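PDB 4PHR: putative glycosyltransferase (GalT1) from Streptococcus parasanguinis, which binds UDP through its GT-D-type domain and is probably a glycosyltransferase that transfers a sugar from a nucleotide-sugar donor. Local coordinates for residues A29-G35 against K71-P77; F118-P122 against D225-I229. All blocks are in the same frame, centred on the assembly; numbering follows the deposited sequence.

Contact 1: A29-G35 against K71-P77; sequences ASVVRFG and KLLVCLP. With UDP (uridine-5'-diphosphate), chain B.
With its CG1 between backbone N and carbonyl carbon (chi1 60°), Val32 lies alongside Val74: Val74 CG2, set anti to its carbonyl carbon by chi1 177°, meets Val32 CG1 at 3.9 Å, which leaves Val74 CG1 for Phe34. The two valines are paired residues in a parallel beta pairing of strands 30-33 and 72-76, part of the smaller sheet of this GT-D glycosyltransferase domain. Five backbone hydrogen bonds join the segments. Leu73 and Cys75 each use both N and O, reaching Ser30 O and Val32 N from the first and Val32 O and Phe34 N from the second, the usual parallel pattern. Leu72 CD1 also packs beside Val32 CG1, and Val32 suits this face, where Ile63 of helix 54-64 and Lys210 of helix 206-218 pack on it. On the other face Val31 CG1 touches Cys75 SG at 3.7 Å, a small, apolar pairing; helix 17-27 packs on Val31 through Ile24, and Thr117 lies against Cys75. Phe34 continues the Val32 side: its ring slants against Val74 CG1, with Cys75 O at the ring edge, in its plane. At the start of the pairing, Ser30 OG donates to a water that in turn donates to Lys71 O; Thr217 and Ala223 also bind this hydroxyl. At the other end, Pro77 CD rests 3.3 Å from Phe34 O, and its ring nitrogen offers no N-H. The side chain of Arg33 touches the other strand only lightly, CG against Cys75 CB. Its chain bends at chi3 (-53°) and carries the guanidinium to the UDP, where NH2 also forms a salt bridge with Asp225. O3B of the beta phosphate lies at the guanidinium edge and takes bonds from both terminal nitrogens, 2.8 Å from Arg33 NH1 and 3.2 Å from Arg33 NH2.

Contact 2: F118-P122 against D225-I229; sequences FISRP and DLGHI. With UDP (uridine-5'-diphosphate), chain B.
Ser120 and His228 meet through a phosphate: direct hydrogen bonds between 118-122 and 225-229 are absent, and the beta phosphate of UDP joins the two loops. Its O2B accepts from Ser120 OG at 2.7 Å and from the backbone His228 N at 2.9 Å, the latter nearly straight. A chi1 of 64° places Ser120 OG between its backbone N and carbonyl carbon, turning it to O2B, and Ser120 CB makes a close contact with Leu226 O at 3.1 Å. The neighbouring oxygen O1B is shared by His228 ND1 at 2.8 Å and Arg121 NH1 at 3.1 Å. It lies in the plane of both groups, at the edge of each, although guanidinium and imidazole are turned 79° apart. One imidazole face covers UDP C5', and NE2 is hydrogen-bonded to His250.

A type II' turn, Leu226 to Ile229, presents the His228 N-H. Glycine suits its second position: the phi of Gly227 is positive, and its lack of a side chain leaves room for O2B. Away from the phosphate, the Pro122 and Ile229 side chains cross at about a right angle, Pro122 CG 3.9 Å from Ile229 CD1, and both touch Phe136 of helix 132-140. Glu253 and Glu232 hold the Arg121 guanidinium by salt bridges. Cationic, imidazole, hydroxyl and backbone donors thus converge on one phosphate group, an arrangement that probably offsets its negative charge and is consistent with recognition of a nucleotide-sugar donor.

In the fold
From the N terminus, helix 17-27 leads into strand 30-33, and contact 1 closes the loop that runs through helices 36-42 and 54-64 back to strand 72-76. Only later does the chain reach 118-122, just past strand 115-116 of the same sheet. Contact 2 then closes a longer loop, carrying most of the five-stranded sheet, at 225-229 before helix 229-238. The two loops follow in series, neither nested nor crossed. In space they meet: strand 223-225 runs beside strand 30-33, with a probable hydrogen bond between Val31 O and Asp225 N (3.0 Å), so both sheets are brought together around the diphosphate that the two contacts share.

Contact 1: A29-G35 against K71-P77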
ATOM      1  N   ALA A  29      -3.229  14.679  -2.998  1.00 27.41           N
ATOM      2  CA  ALA A  29      -4.281  13.775  -2.555  1.00 23.77           C
ATOM      3  C   ALA A  29      -3.783  12.725  -1.566  1.00 22.37           C
ATOM      4  O   ALA A  29      -2.633  12.294  -1.618  1.00 23.31           O
ATOM      5  CB  ALA A  29      -4.913  13.088  -3.754  1.00 25.47           C
ATOM      6  N   SER A  30      -4.670  12.315  -0.672  1.00 19.52           N
ATOM      7  CA  SER A  30      -4.460  11.084   0.076  1.00 17.30           C
ATOM      8  C   SER A  30      -4.609   9.909  -0.888  1.00 18.15           C
ATOM      9  O   SER A  30      -5.150  10.062  -1.987  1.00 19.93           O
ATOM     10  CB  SER A  30      -5.479  10.958   1.202  1.00 20.04           C
ATOM     11  OG  SER A  30      -5.225  11.907   2.221  1.00 18.79           O
ATOM     12  N   VAL A  31      -4.146   8.733  -0.480  1.00 15.51           N
ATOM     13  CA  VAL A  31      -4.197   7.567  -1.342  1.00 15.33           C
ATOM     14  C   VAL A  31      -4.563   6.352  -0.515  1.00 13.38           C
ATOM     15  O   VAL A  31      -3.919   6.073   0.496  1.00 12.68           O
ATOM     16  CB  VAL A  31      -2.836   7.283  -2.017  1.00 16.37           C
ATOM     17  CG1 VAL A  31      -2.958   6.072  -2.954  1.00 18.38           C
ATOM     18  CG2 VAL A  31      -2.351   8.499  -2.780  1.00 18.41           C
ATOM     19  N   VAL A  32      -5.596   5.632  -0.950  1.00 13.08           N
ATOM     20  CA  VAL A  32      -5.938   4.346  -0.353  1.00 11.87           C
ATOM     21  C   VAL A  32      -5.870   3.288  -1.453  1.00 11.83           C
ATOM     22  O   VAL A  32      -6.375   3.498  -2.562  1.00 12.29           O
ATOM     23  CB  VAL A  32      -7.334   4.391   0.323  1.00 15.16           C
ATOM     24  CG1 VAL A  32      -8.428   4.734  -0.674  1.00 17.42           C
ATOM     25  CG2 VAL A  32      -7.637   3.087   1.014  1.00 22.22           C
ATOM     26  N   ARG A  33      -5.232   2.157  -1.157  1.00 10.80           N
ATOM     27  CA  ARG A  33      -5.040   1.110  -2.166  1.00 10.86           C
ATOM     28  C   ARG A  33      -5.783  -0.171  -1.778  1.00 11.50           C
ATOM     29  O   ARG A  33      -5.678  -0.644  -0.652  1.00 15.75           O
ATOM     30  CB  ARG A  33      -3.550   0.810  -2.376  1.00 11.07           C
ATOM     31  CG  ARG A  33      -2.664   2.021  -2.747  1.00 12.34           C
ATOM     32  CD  ARG A  33      -1.147   1.652  -2.772  1.00 10.78           C
ATOM     33  NE  ARG A  33      -0.831   1.040  -1.492  1.00  9.90           N
ATOM     34  CZ  ARG A  33      -0.811  -0.263  -1.224  1.00  9.03           C
ATOM     35  NH1 ARG A  33      -0.905  -1.178  -2.193  1.00 10.41           N
ATOM     36  NH2 ARG A  33      -0.652  -0.649   0.031  1.00 10.32           N
ATOM     37  N   PHE A  34      -6.558  -0.723  -2.701  1.00 10.54           N
ATOM     38  CA  PHE A  34      -7.205  -2.006  -2.457  1.00 10.18           C
ATOM     39  C   PHE A  34      -6.430  -3.082  -3.192  1.00 10.20           C
ATOM     40  O   PHE A  34      -6.266  -3.013  -4.407  1.00 11.49           O
ATOM     41  CB  PHE A  34      -8.675  -1.979  -2.894  1.00 11.50           C
ATOM     42  CG  PHE A  34      -9.546  -1.201  -1.962  1.00 13.91           C
ATOM     43  CD1 PHE A  34      -9.564   0.185  -2.004  1.00 15.89           C
ATOM     44  CD2 PHE A  34     -10.310  -1.853  -1.008  1.00 15.83           C
ATOM     45  CE1 PHE A  34     -10.350   0.900  -1.116  1.00 16.02           C
ATOM     46  CE2 PHE A  34     -11.097  -1.148  -0.132  1.00 17.83           C
ATOM     47  CZ  PHE A  34     -11.115   0.229  -0.180  1.00 18.78           C
ATOM     48  N   GLY A  35      -5.943  -4.071  -2.444  1.00 11.22           N
ATOM     49  CA  GLY A  35      -5.248  -5.202  -3.024  1.00 13.18           C
ATOM     50  C   GLY A  35      -6.056  -6.469  -2.851  1.00 11.77           C
ATOM     51  O   GLY A  35      -7.207  -6.438  -2.392  1.00 11.79           O
ATOM     52  N   LYS A  71      -9.007  15.244  -3.090  1.00 31.06           N
ATOM     53  CA  LYS A  71      -8.643  14.902  -1.712  1.00 31.05           C
ATOM     54  C   LYS A  71      -8.134  13.476  -1.537  1.00 24.91           C
ATOM     55  O   LYS A  71      -7.329  13.212  -0.642  1.00 24.21           O
ATOM     56  CB  LYS A  71      -9.828  15.099  -0.767  1.00 38.22           C
ATOM     57  CG  LYS A  71     -10.330  16.527  -0.656  1.00 42.54           C
ATOM     58  CD  LYS A  71     -11.057  16.728   0.665  1.00 48.81           C
ATOM     59  CE  LYS A  71     -11.875  18.011   0.677  1.00 52.50           C
ATOM     60  NZ  LYS A  71     -13.094  17.899  -0.175  1.00 56.55           N
ATOM     61  N   LEU A  72      -8.614  12.562  -2.373  1.00 26.67           N
ATOM     62  CA  LEU A  72      -8.337  11.143  -2.182  1.00 25.47           C
ATOM     63  C   LEU A  72      -8.380  10.389  -3.497  1.00 24.98           C
ATOM     64  O   LEU A  72      -9.330  10.515  -4.270  1.00 30.00           O
ATOM     65  CB  LEU A  72      -9.358  10.534  -1.223  1.00 28.86           C
ATOM     66  CG  LEU A  72      -9.263   9.023  -1.001  1.00 27.00           C
ATOM     67  CD1 LEU A  72      -8.021   8.704  -0.202  1.00 22.79           C
ATOM     68  CD2 LEU A  72     -10.507   8.512  -0.290  1.00 32.67           C
ATOM     69  N   LEU A  73      -7.344   9.601  -3.746  1.00 19.63           N
ATOM     70  CA  LEU A  73      -7.306   8.689  -4.875  1.00 19.48           C
ATOM     71  C   LEU A  73      -7.540   7.280  -4.343  1.00 14.86           C
ATOM     72  O   LEU A  73      -6.798   6.802  -3.474  1.00 16.31           O
ATOM     73  CB  LEU A  73      -5.947   8.767  -5.570  1.00 18.82           C
ATOM     74  CG  LEU A  73      -5.742   7.933  -6.837  1.00 19.54           C
ATOM     75  CD1 LEU A  73      -6.739   8.330  -7.918  1.00 20.60           C
ATOM     76  CD2 LEU A  73      -4.309   8.072  -7.340  1.00 18.35           C
ATOM     77  N   VAL A  74      -8.582   6.628  -4.854  1.00 15.37           N
ATOM     78  CA  VAL A  74      -8.888   5.247  -4.501  1.00 14.48           C
ATOM     79  C   VAL A  74      -8.303   4.346  -5.582  1.00 13.54           C
ATOM     80  O   VAL A  74      -8.554   4.568  -6.766  1.00 14.24           O
ATOM     81  CB  VAL A  74     -10.412   5.025  -4.382  1.00 15.94           C
ATOM     82  CG1 VAL A  74     -10.720   3.559  -4.081  1.00 16.94           C
ATOM     83  CG2 VAL A  74     -11.005   5.937  -3.304  1.00 17.64           C
ATOM     84  N   CYS A  75      -7.527   3.337  -5.177  1.00 12.35           N
ATOM     85  CA  CYS A  75      -6.737   2.550  -6.127  1.00 13.02           C
ATOM     86  C   CYS A  75      -7.159   1.089  -6.182  1.00 12.01           C
ATOM     87  O   CYS A  75      -7.578   0.523  -5.172  1.00 11.24           O
ATOM     88  CB  CYS A  75      -5.248   2.610  -5.763  1.00 11.69           C
ATOM     89  SG  CYS A  75      -4.573   4.270  -5.688  1.00 13.26           S
ATOM     90  N   LEU A  76      -7.016   0.488  -7.367  1.00 12.13           N
ATOM     91  CA  LEU A  76      -7.247  -0.940  -7.581  1.00 10.76           C
ATOM     92  C   LEU A  76      -6.024  -1.565  -8.239  1.00 10.89           C
ATOM     93  O   LEU A  76      -5.189  -0.860  -8.805  1.00 10.87           O
ATOM     94  CB  LEU A  76      -8.425  -1.135  -8.530  1.00 13.25           C
ATOM     95  CG  LEU A  76      -9.819  -1.274  -7.925  1.00 27.17           C
ATOM     96  CD1 LEU A  76     -10.019  -0.452  -6.688  1.00 35.29           C
ATOM     97  CD2 LEU A  76     -10.882  -0.973  -8.993  1.00 20.52           C
ATOM     98  N   PRO A  77      -5.913  -2.897  -8.184  1.00 11.53           N
ATOM     99  CA  PRO A  77      -4.807  -3.534  -8.901  1.00 11.19           C
ATOM    100  C   PRO A  77      -4.854  -3.198 -10.394  1.00 11.15           C
ATOM    101  O   PRO A  77      -5.918  -3.226 -11.010  1.00 11.62           O
ATOM    102  CB  PRO A  77      -5.051  -5.033  -8.652  1.00 12.62           C
ATOM    103  CG  PRO A  77      -5.882  -5.085  -7.372  1.00 13.70           C
ATOM    104  CD  PRO A  77      -6.774  -3.878  -7.500  1.00 12.15           C
TER
HETATM  105  N1  UDP B 301       1.361  -4.627   8.271  1.00 10.07           N
HETATM  106  C2  UDP B 301       1.501  -4.382   9.615  1.00 10.76           C
HETATM  107  N3  UDP B 301       0.499  -4.739  10.484  1.00 10.41           N
HETATM  108  C4  UDP B 301      -0.649  -5.336  10.020  1.00 10.94           C
HETATM  109  C5  UDP B 301      -0.798  -5.584   8.656  1.00 10.90           C
HETATM  110  C6  UDP B 301       0.290  -5.346   7.824  1.00 10.42           C
HETATM  111  O2  UDP B 301       2.530  -3.868  10.053  1.00 12.09           O
HETATM  112  O4  UDP B 301      -1.534  -5.613  10.838  1.00 12.91           O
HETATM  113  C1' UDP B 301       2.412  -4.160   7.354  1.00 10.22           C
HETATM  114  C2' UDP B 301       3.376  -5.151   6.756  1.00 10.86           C
HETATM  115  O2' UDP B 301       4.407  -5.457   7.672  1.00 13.09           O
HETATM  116  C3' UDP B 301       3.882  -4.366   5.566  1.00 10.92           C
HETATM  117  C4' UDP B 301       2.659  -3.570   5.141  1.00 10.86           C
HETATM  118  O4' UDP B 301       1.739  -3.621   6.234  1.00  9.51           O
HETATM  119  O3' UDP B 301       4.886  -3.463   5.974  1.00 12.99           O
HETATM  120  C5' UDP B 301       2.024  -4.131   3.875  1.00  9.99           C
HETATM  121  O5' UDP B 301       0.848  -3.385   3.588  1.00  9.73           O
HETATM  122  PA  UDP B 301      -0.101  -3.730   2.334  1.00  8.83           P
HETATM  123  O1A UDP B 301      -0.724  -5.052   2.536  1.00 12.18           O
HETATM  124  O2A UDP B 301      -1.026  -2.580   2.194  1.00 10.56           O
HETATM  125  O3A UDP B 301       0.978  -3.820   1.130  1.00  9.39           O
HETATM  126  PB  UDP B 301       0.830  -3.977  -0.486  1.00  8.65           P
HETATM  127  O1B UDP B 301       1.207  -5.389  -0.786  1.00 11.59           O
HETATM  128  O2B UDP B 301       1.822  -3.012  -1.016  1.00 10.30           O
HETATM  129  O3B UDP B 301      -0.585  -3.681  -0.878  1.00 10.49           O
HETATM  130  O   HOH W   1      -6.423  14.684   1.618  1.00 24.27           O

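Contact 2: F118-P122 against D225-I229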
ATOM      1  N   PHE A 118      -0.590  -0.622  -7.458  1.00  9.47           N
ATOM      2  CA  PHE A 118       0.822  -0.943  -7.654  1.00 10.31           C
ATOM      3  C   PHE A 118       1.768   0.256  -7.519  1.00 11.70           C
ATOM      4  O   PHE A 118       2.955   0.140  -7.816  1.00 12.94           O
ATOM      5  CB  PHE A 118       1.047  -1.683  -8.980  1.00 12.29           C
ATOM      6  CG  PHE A 118       0.265  -2.964  -9.106  1.00 11.40           C
ATOM      7  CD1 PHE A 118      -0.200  -3.638  -7.984  1.00 11.45           C
ATOM      8  CD2 PHE A 118      -0.002  -3.497 -10.361  1.00 12.45           C
ATOM      9  CE1 PHE A 118      -0.921  -4.819  -8.112  1.00 13.39           C
ATOM     10  CE2 PHE A 118      -0.717  -4.678 -10.499  1.00 12.81           C
ATOM     11  CZ  PHE A 118      -1.170  -5.346  -9.373  1.00 14.42           C
ATOM     12  N   ILE A 119       1.283   1.406  -7.058  1.00 11.87           N
ATOM     13  CA  ILE A 119       2.237   2.463  -6.713  1.00 14.50           C
ATOM     14  C   ILE A 119       3.203   1.990  -5.618  1.00 12.93           C
ATOM     15  O   ILE A 119       4.310   2.520  -5.494  1.00 14.95           O
ATOM     16  CB  ILE A 119       1.588   3.821  -6.317  1.00 15.89           C
ATOM     17  CG1 ILE A 119       0.694   3.689  -5.091  1.00 17.03           C
ATOM     18  CG2 ILE A 119       0.833   4.439  -7.487  1.00 17.59           C
ATOM     19  CD1 ILE A 119       0.379   5.023  -4.443  1.00 20.94           C
ATOM     20  N   SER A 120       2.801   0.979  -4.843  1.00 12.49           N
ATOM     21  CA  SER A 120       3.678   0.417  -3.813  1.00 12.22           C
ATOM     22  C   SER A 120       4.494  -0.755  -4.355  1.00 13.69           C
ATOM     23  O   SER A 120       5.352  -1.284  -3.656  1.00 14.02           O
ATOM     24  CB  SER A 120       2.872  -0.052  -2.597  1.00 12.92           C
ATOM     25  OG  SER A 120       2.005  -1.112  -2.974  1.00 13.47           O
ATOM     26  N   ARG A 121       4.221  -1.149  -5.603  1.00 13.56           N
ATOM     27  CA  ARG A 121       4.765  -2.386  -6.179  1.00 14.34           C
ATOM     28  C   ARG A 121       5.367  -2.134  -7.572  1.00 14.72           C
ATOM     29  O   ARG A 121       4.890  -2.663  -8.575  1.00 16.19           O
ATOM     30  CB  ARG A 121       3.660  -3.450  -6.268  1.00 13.93           C
ATOM     31  CG  ARG A 121       2.805  -3.636  -5.006  1.00 15.14           C
ATOM     32  CD  ARG A 121       3.630  -4.056  -3.798  1.00 14.74           C
ATOM     33  NE  ARG A 121       4.446  -5.223  -4.104  1.00 15.43           N
ATOM     34  CZ  ARG A 121       4.326  -6.406  -3.516  1.00 15.54           C
ATOM     35  NH1 ARG A 121       3.430  -6.594  -2.555  1.00 17.01           N
ATOM     36  NH2 ARG A 121       5.129  -7.395  -3.884  1.00 17.60           N
ATOM     37  N   PRO A 122       6.423  -1.317  -7.641  1.00 14.95           N
ATOM     38  CA  PRO A 122       6.870  -0.797  -8.938  1.00 17.69           C
ATOM     39  C   PRO A 122       7.987  -1.596  -9.601  1.00 17.02           C
ATOM     40  O   PRO A 122       8.619  -1.058 -10.507  1.00 18.51           O
ATOM     41  CB  PRO A 122       7.409   0.599  -8.579  1.00 17.87           C
ATOM     42  CG  PRO A 122       7.196   0.765  -7.068  1.00 20.08           C
ATOM     43  CD  PRO A 122       7.083  -0.615  -6.532  1.00 15.75           C
ATOM     44  N   ASP A 225      -1.160   5.624   1.607  1.00 10.57           N
ATOM     45  CA  ASP A 225      -1.021   4.192   1.862  1.00 10.40           C
ATOM     46  C   ASP A 225       0.077   3.643   0.944  1.00 11.60           C
ATOM     47  O   ASP A 225      -0.130   3.542  -0.271  1.00 10.48           O
ATOM     48  CB  ASP A 225      -2.381   3.564   1.530  1.00 12.11           C
ATOM     49  CG  ASP A 225      -2.368   2.056   1.507  1.00 12.93           C
ATOM     50  OD1 ASP A 225      -1.354   1.431   1.891  1.00 10.92           O
ATOM     51  OD2 ASP A 225      -3.425   1.494   1.123  1.00 12.37           O
ATOM     52  N   LEU A 226       1.243   3.316   1.512  1.00 10.13           N
ATOM     53  CA  LEU A 226       2.386   2.859   0.712  1.00 10.84           C
ATOM     54  C   LEU A 226       2.768   1.385   0.882  1.00  9.99           C
ATOM     55  O   LEU A 226       3.712   0.919   0.244  1.00  9.94           O
ATOM     56  CB  LEU A 226       3.620   3.730   0.966  1.00 13.26           C
ATOM     57  CG  LEU A 226       3.598   5.151   0.383  1.00 15.97           C
ATOM     58  CD1 LEU A 226       4.876   5.901   0.747  1.00 20.99           C
ATOM     59  CD2 LEU A 226       3.396   5.097  -1.127  1.00 22.46           C
ATOM     60  N   GLY A 227       2.063   0.663   1.749  1.00 10.34           N
ATOM     61  CA  GLY A 227       2.181  -0.785   1.815  1.00  9.40           C
ATOM     62  C   GLY A 227       3.600  -1.326   1.794  1.00  8.57           C
ATOM     63  O   GLY A 227       4.415  -0.982   2.648  1.00 10.06           O
ATOM     64  N   HIS A 228       3.884  -2.174   0.807  1.00  8.32           N
ATOM     65  CA  HIS A 228       5.152  -2.916   0.712  1.00 10.09           C
ATOM     66  C   HIS A 228       6.262  -2.194  -0.063  1.00  8.77           C
ATOM     67  O   HIS A 228       7.193  -2.836  -0.579  1.00 10.04           O
ATOM     68  CB  HIS A 228       4.898  -4.305   0.114  1.00  9.46           C
ATOM     69  CG  HIS A 228       4.452  -5.322   1.119  1.00 10.06           C
ATOM     70  ND1 HIS A 228       3.300  -6.062   0.972  1.00 10.21           N
ATOM     71  CD2 HIS A 228       5.022  -5.737   2.274  1.00 10.29           C
ATOM     72  CE1 HIS A 228       3.180  -6.895   1.993  1.00 10.47           C
ATOM     73  NE2 HIS A 228       4.215  -6.721   2.796  1.00 10.83           N
ATOM     74  N   ILE A 229       6.182  -0.870  -0.152  1.00  9.54           N
ATOM     75  CA  ILE A 229       7.161  -0.122  -0.941  1.00 11.30           C
ATOM     76  C   ILE A 229       8.610  -0.450  -0.544  1.00  9.52           C
ATOM     77  O   ILE A 229       9.496  -0.523  -1.396  1.00 10.67           O
ATOM     78  CB  ILE A 229       6.919   1.419  -0.883  1.00 11.82           C
ATOM     79  CG1 ILE A 229       7.824   2.130  -1.888  1.00 13.37           C
ATOM     80  CG2 ILE A 229       7.101   1.961   0.533  1.00 12.94           C
ATOM     81  CD1 ILE A 229       7.559   1.705  -3.315  1.00 23.93           C
TER
HETATM   82  N1  UDP B 301       1.361  -4.627   8.271  1.00 10.07           N
HETATM   83  C2  UDP B 301       1.501  -4.382   9.615  1.00 10.76           C
HETATM   84  N3  UDP B 301       0.499  -4.739  10.484  1.00 10.41           N
HETATM   85  C4  UDP B 301      -0.649  -5.336  10.020  1.00 10.94           C
HETATM   86  C5  UDP B 301      -0.798  -5.584   8.656  1.00 10.90           C
HETATM   87  C6  UDP B 301       0.290  -5.346   7.824  1.00 10.42           C
HETATM   88  O2  UDP B 301       2.530  -3.868  10.053  1.00 12.09           O
HETATM   89  O4  UDP B 301      -1.534  -5.613  10.838  1.00 12.91           O
HETATM   90  C1' UDP B 301       2.412  -4.160   7.354  1.00 10.22           C
HETATM   91  C2' UDP B 301       3.376  -5.151   6.756  1.00 10.86           C
HETATM   92  O2' UDP B 301       4.407  -5.457   7.672  1.00 13.09           O
HETATM   93  C3' UDP B 301       3.882  -4.366   5.566  1.00 10.92           C
HETATM   94  C4' UDP B 301       2.659  -3.570   5.141  1.00 10.86           C
HETATM   95  O4' UDP B 301       1.739  -3.621   6.234  1.00  9.51           O
HETATM   96  O3' UDP B 301       4.886  -3.463   5.974  1.00 12.99           O
HETATM   97  C5' UDP B 301       2.024  -4.131   3.875  1.00  9.99           C
HETATM   98  O5' UDP B 301       0.848  -3.385   3.588  1.00  9.73           O
HETATM   99  PA  UDP B 301      -0.101  -3.730   2.334  1.00  8.83           P
HETATM  100  O1A UDP B 301      -0.724  -5.052   2.536  1.00 12.18           O
HETATM  101  O2A UDP B 301      -1.026  -2.580   2.194  1.00 10.56           O
HETATM  102  O3A UDP B 301       0.978  -3.820   1.130  1.00  9.39           O
HETATM  103  PB  UDP B 301       0.830  -3.977  -0.486  1.00  8.65           P
HETATM  104  O1B UDP B 301       1.207  -5.389  -0.786  1.00 11.59           O
HETATM  105  O2B UDP B 301       1.822  -3.012  -1.016  1.00 10.30           O
HETATM  106  O3B UDP B 301      -0.585  -3.681  -0.878  1.00 10.49           O